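Local coordinates for protein glycoside hydrolase YxiA (Bacillus licheniformis, PDB 3LV4) that probably hydrolyses alpha-1,5-linked arabinan as a calcium-binding glycoside hydrolase of family 43, at residues 95-99 and 100-104; 137-140 and 141-144. All blocks are in the same frame, centred on the assembly; numbering follows the deposited sequence.

Contact 1 of 2, residues 95-99 and 100-104. With ACT (acetate ion), chain G.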
# COMPACT_ATOMS: atom_id res chain seq x y z
N ALA A 95 -7.96 12.93 11.93
CA ALA A 95 -8.24 14.08 11.09
C ALA A 95 -7.01 14.97 11.09
O ALA A 95 -6.23 14.96 12.04
CB ALA A 95 -9.45 14.84 11.59
N CYS A 96 -6.83 15.72 10.01
CA CYS A 96 -5.68 16.60 9.85
C CYS A 96 -6.10 17.89 9.17
O CYS A 96 -6.89 17.87 8.22
CB CYS A 96 -4.59 15.90 9.03
SG CYS A 96 -3.16 16.94 8.65
N ARG A 97 -5.60 19.02 9.65
CA ARG A 97 -5.96 20.32 9.07
C ARG A 97 -5.66 20.39 7.58
O ARG A 97 -6.38 21.06 6.83
CB ARG A 97 -5.26 21.47 9.80
CG ARG A 97 -5.85 22.83 9.45
CD ARG A 97 -5.43 23.89 10.44
NE ARG A 97 -3.98 23.99 10.55
CZ ARG A 97 -3.33 24.52 11.58
NH1 ARG A 97 -4.02 25.01 12.61
NH2 ARG A 97 -2.01 24.56 11.60
N GLY A 98 -4.60 19.71 7.15
CA GLY A 98 -4.29 19.59 5.74
C GLY A 98 -3.11 20.42 5.27
O GLY A 98 -2.40 20.03 4.34
N ASP A 99 -2.90 21.57 5.90
CA ASP A 99 -1.81 22.47 5.51
C ASP A 99 -0.61 22.33 6.43
O ASP A 99 0.40 23.02 6.27
CB ASP A 99 -2.29 23.92 5.49
CG ASP A 99 -2.64 24.43 6.88
OD1 ASP A 99 -2.94 23.61 7.76
OD2 ASP A 99 -2.61 25.66 7.08
N SER A 100 -0.73 21.43 7.40
CA SER A 100 0.26 21.24 8.45
C SER A 100 -0.16 20.01 9.22
O SER A 100 -1.30 19.57 9.09
CB SER A 100 0.26 22.45 9.37
OG SER A 100 -1.06 22.67 9.85
N PRO A 101 0.75 19.45 10.04
CA PRO A 101 0.43 18.21 10.75
C PRO A 101 -0.38 18.44 12.03
O PRO A 101 -0.06 17.87 13.07
CB PRO A 101 1.81 17.65 11.10
CG PRO A 101 2.68 18.85 11.23
CD PRO A 101 2.14 19.88 10.26
N ARG A 102 -1.40 19.29 11.93
CA ARG A 102 -2.31 19.54 13.04
C ARG A 102 -3.35 18.44 13.02
O ARG A 102 -4.34 18.54 12.30
CB ARG A 102 -2.97 20.91 12.84
CG ARG A 102 -4.00 21.28 13.88
CD ARG A 102 -3.33 21.73 15.16
NE ARG A 102 -4.29 22.20 16.15
CZ ARG A 102 -3.95 22.85 17.25
NH1 ARG A 102 -2.67 23.12 17.49
NH2 ARG A 102 -4.87 23.24 18.11
N SER A 103 -3.12 17.39 13.81
CA SER A 103 -3.93 16.19 13.71
C SER A 103 -4.21 15.54 15.05
O SER A 103 -3.47 15.74 16.02
CB SER A 103 -3.25 15.16 12.80
OG SER A 103 -2.86 15.74 11.57
N ALA A 104 -5.29 14.78 15.09
CA ALA A 104 -5.60 13.94 16.24
C ALA A 104 -5.90 12.53 15.76
O ALA A 104 -6.50 12.34 14.70
CB ALA A 104 -6.80 14.51 17.02
C ACT G . -2.30 24.11 20.83
O ACT G . -3.50 24.25 20.50
OXT ACT G . -1.46 24.25 19.92
CH3 ACT G . -1.89 23.76 22.23
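Ala95 and Ala104 face each other as a hydrogen-bonded pair near the end of a beta hairpin, whose strands 89-96 and 103-110 are the two inner strands of a four-stranded antiparallel blade, in keeping with the five-bladed beta-propeller of family 43. Each of these alanines gives its N-H to the other's O. Cys96 and Ser103 follow as a non-hydrogen-bonded pair on the other face of the blade. There Ser103 OG packs against Cys96 CB and SG but finds its polar partner in Asn145 ND2, while Cys96 SG takes a weak bond from Gly98 N. The strands part after Arg97 N, which donates to Arg102 O at 3.0 Å. Around the turn a closed triangle of polar groups forms. Bent at chi3 (56°), the Arg97 chain brings its guanidinium back over the loop, so that NH2 reaches Ser100 OG at 2.7 Å. Its NE makes a salt bridge to Asp99 OD1 at 3.0 Å, on the syn lone pair of that oxygen, while NH1 makes a second one to Glu72. Ser100 OG in turn donates to the same Asp99 OD1 at 3.0 Å, from above the carboxylate plane (55° out of it). Over one face of the Arg97 guanidinium sits Arg102 CB, 3.8 Å from Arg97 CZ. The two guanidinium planes are nearly parallel, 5° apart, and their like charges are probably offset by the anions around them. Arg102 NE donates to Trp70 O, its NH1 to Gly127 O, and its cation also lies against the Trp70 ring. Beyond these, an acetate ion, probably from the crystallisation liquor, is held at both oxygens: Arg102 NH1 to OXT and Arg102 NH2 to O, each 2.9 Å.

Contact 2 of 2, residues 137-140 and 141-144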
# COMPACT_ATOMS: atom_id res chain seq x y z
N PRO A 137 9.02 19.65 22.96
CA PRO A 137 8.14 20.49 22.14
C PRO A 137 7.91 19.90 20.76
O PRO A 137 8.85 19.36 20.15
CB PRO A 137 8.90 21.81 22.04
CG PRO A 137 9.69 21.85 23.32
CD PRO A 137 10.12 20.43 23.55
N TYR A 138 6.67 19.98 20.27
CA TYR A 138 6.35 19.38 18.98
C TYR A 138 7.20 19.98 17.86
O TYR A 138 7.32 21.20 17.73
CB TYR A 138 4.85 19.48 18.65
CG TYR A 138 4.56 18.76 17.36
CD1 TYR A 138 4.31 17.40 17.36
CD2 TYR A 138 4.58 19.43 16.15
CE1 TYR A 138 4.07 16.72 16.17
CE2 TYR A 138 4.35 18.77 14.96
CZ TYR A 138 4.10 17.42 14.97
OH TYR A 138 3.88 16.79 13.77
N ASP A 139 7.80 19.10 17.06
CA ASP A 139 8.69 19.50 15.98
C ASP A 139 8.47 18.54 14.82
O ASP A 139 8.87 17.37 14.88
CB ASP A 139 10.15 19.44 16.48
CG ASP A 139 11.17 19.79 15.40
OD1 ASP A 139 10.79 19.88 14.21
OD2 ASP A 139 12.36 19.95 15.74
N ALA A 140 7.82 19.02 13.77
CA ALA A 140 7.41 18.15 12.67
C ALA A 140 8.58 17.58 11.84
O ALA A 140 8.36 16.72 10.99
CB ALA A 140 6.40 18.87 11.76
N THR A 141 9.80 18.07 12.07
CA THR A 141 10.95 17.43 11.43
C THR A 141 11.30 16.11 12.10
O THR A 141 11.95 15.26 11.49
CB THR A 141 12.23 18.32 11.41
OG1 THR A 141 12.70 18.52 12.75
CG2 THR A 141 11.96 19.65 10.73
N LYS A 142 10.86 15.92 13.35
CA LYS A 142 11.25 14.72 14.10
C LYS A 142 10.06 13.95 14.69
O LYS A 142 10.20 12.77 15.04
CB LYS A 142 12.24 15.07 15.21
CG LYS A 142 11.71 16.04 16.26
CD LYS A 142 12.65 16.12 17.45
CE LYS A 142 12.03 16.93 18.59
NZ LYS A 142 12.71 16.71 19.92
N HIS A 143 8.92 14.62 14.81
CA HIS A 143 7.70 14.00 15.29
C HIS A 143 6.75 13.71 14.15
O HIS A 143 6.72 14.43 13.16
CB HIS A 143 6.99 14.89 16.33
CG HIS A 143 7.79 15.12 17.57
ND1 HIS A 143 7.98 16.37 18.13
CD2 HIS A 143 8.48 14.25 18.35
CE1 HIS A 143 8.73 16.26 19.20
NE2 HIS A 143 9.05 14.98 19.36
N PRO A 144 5.95 12.64 14.28
CA PRO A 144 5.04 12.25 13.20
C PRO A 144 3.85 13.18 13.09
O PRO A 144 3.59 13.97 14.01
CB PRO A 144 4.56 10.86 13.66
CG PRO A 144 4.60 10.94 15.16
CD PRO A 144 5.85 11.75 15.45
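Asp139 O accepts two backbone N-H groups, from Lys142 N at 2.9 Å and His143 N at 2.8 Å, so a type I beta turn (139-142) shares its acceptor with a wider turn reaching His143. The aspartate side chain adds an Asx turn, and together they make an Asx motif in the loop that follows strand 118-126. With CG anti to the backbone N (chi1 178°), the carboxylate folds over the turn, and its OD1 takes Thr141 N at 3.0 Å and Thr141 OG1 at 2.8 Å, both from the same face of its plane. An alanine here would strip away this acceptor, and Thr141 N and OG1 would probably lose their common partner, leaving the turn freer to open. His143 bends back under the turn: its ND1 accepts Asp139 N at 2.9 Å, which indicates that this nitrogen carries no proton, and NE2 bonds to Asp134 OD2. Lys142 CG covers one face of that imidazole, while the Lys142 NZ end reaches Thr136 OG1. Tyr138 slides past His143 with the ring planes at 35°, and its OH donates to Pro144 O at 2.8 Å from above the carbonyl plane.

How the contacts relate
Along the chain, strand 89-96 runs into contact 1, which closes the hairpin turn and sends strand 103-110 back. Strand 118-126 then completes that blade, and the loop after it holds contact 2 before strand 150-153 opens the next blade. The two contacts stand in series, neither enclosing nor crossing the other, yet they meet in space: Pro101 CG of contact 1 packs on Tyr138 OH at 3.5 Å and on Ala140 CB at 3.8 Å. The hairpin tip is thus tied to the connection between two blades. The side chains of Cys96 and Pro144 lie about 8 and 9 Å from that of Asp148, the aspartate predicted to modulate the pKa of the proton donor Glu201.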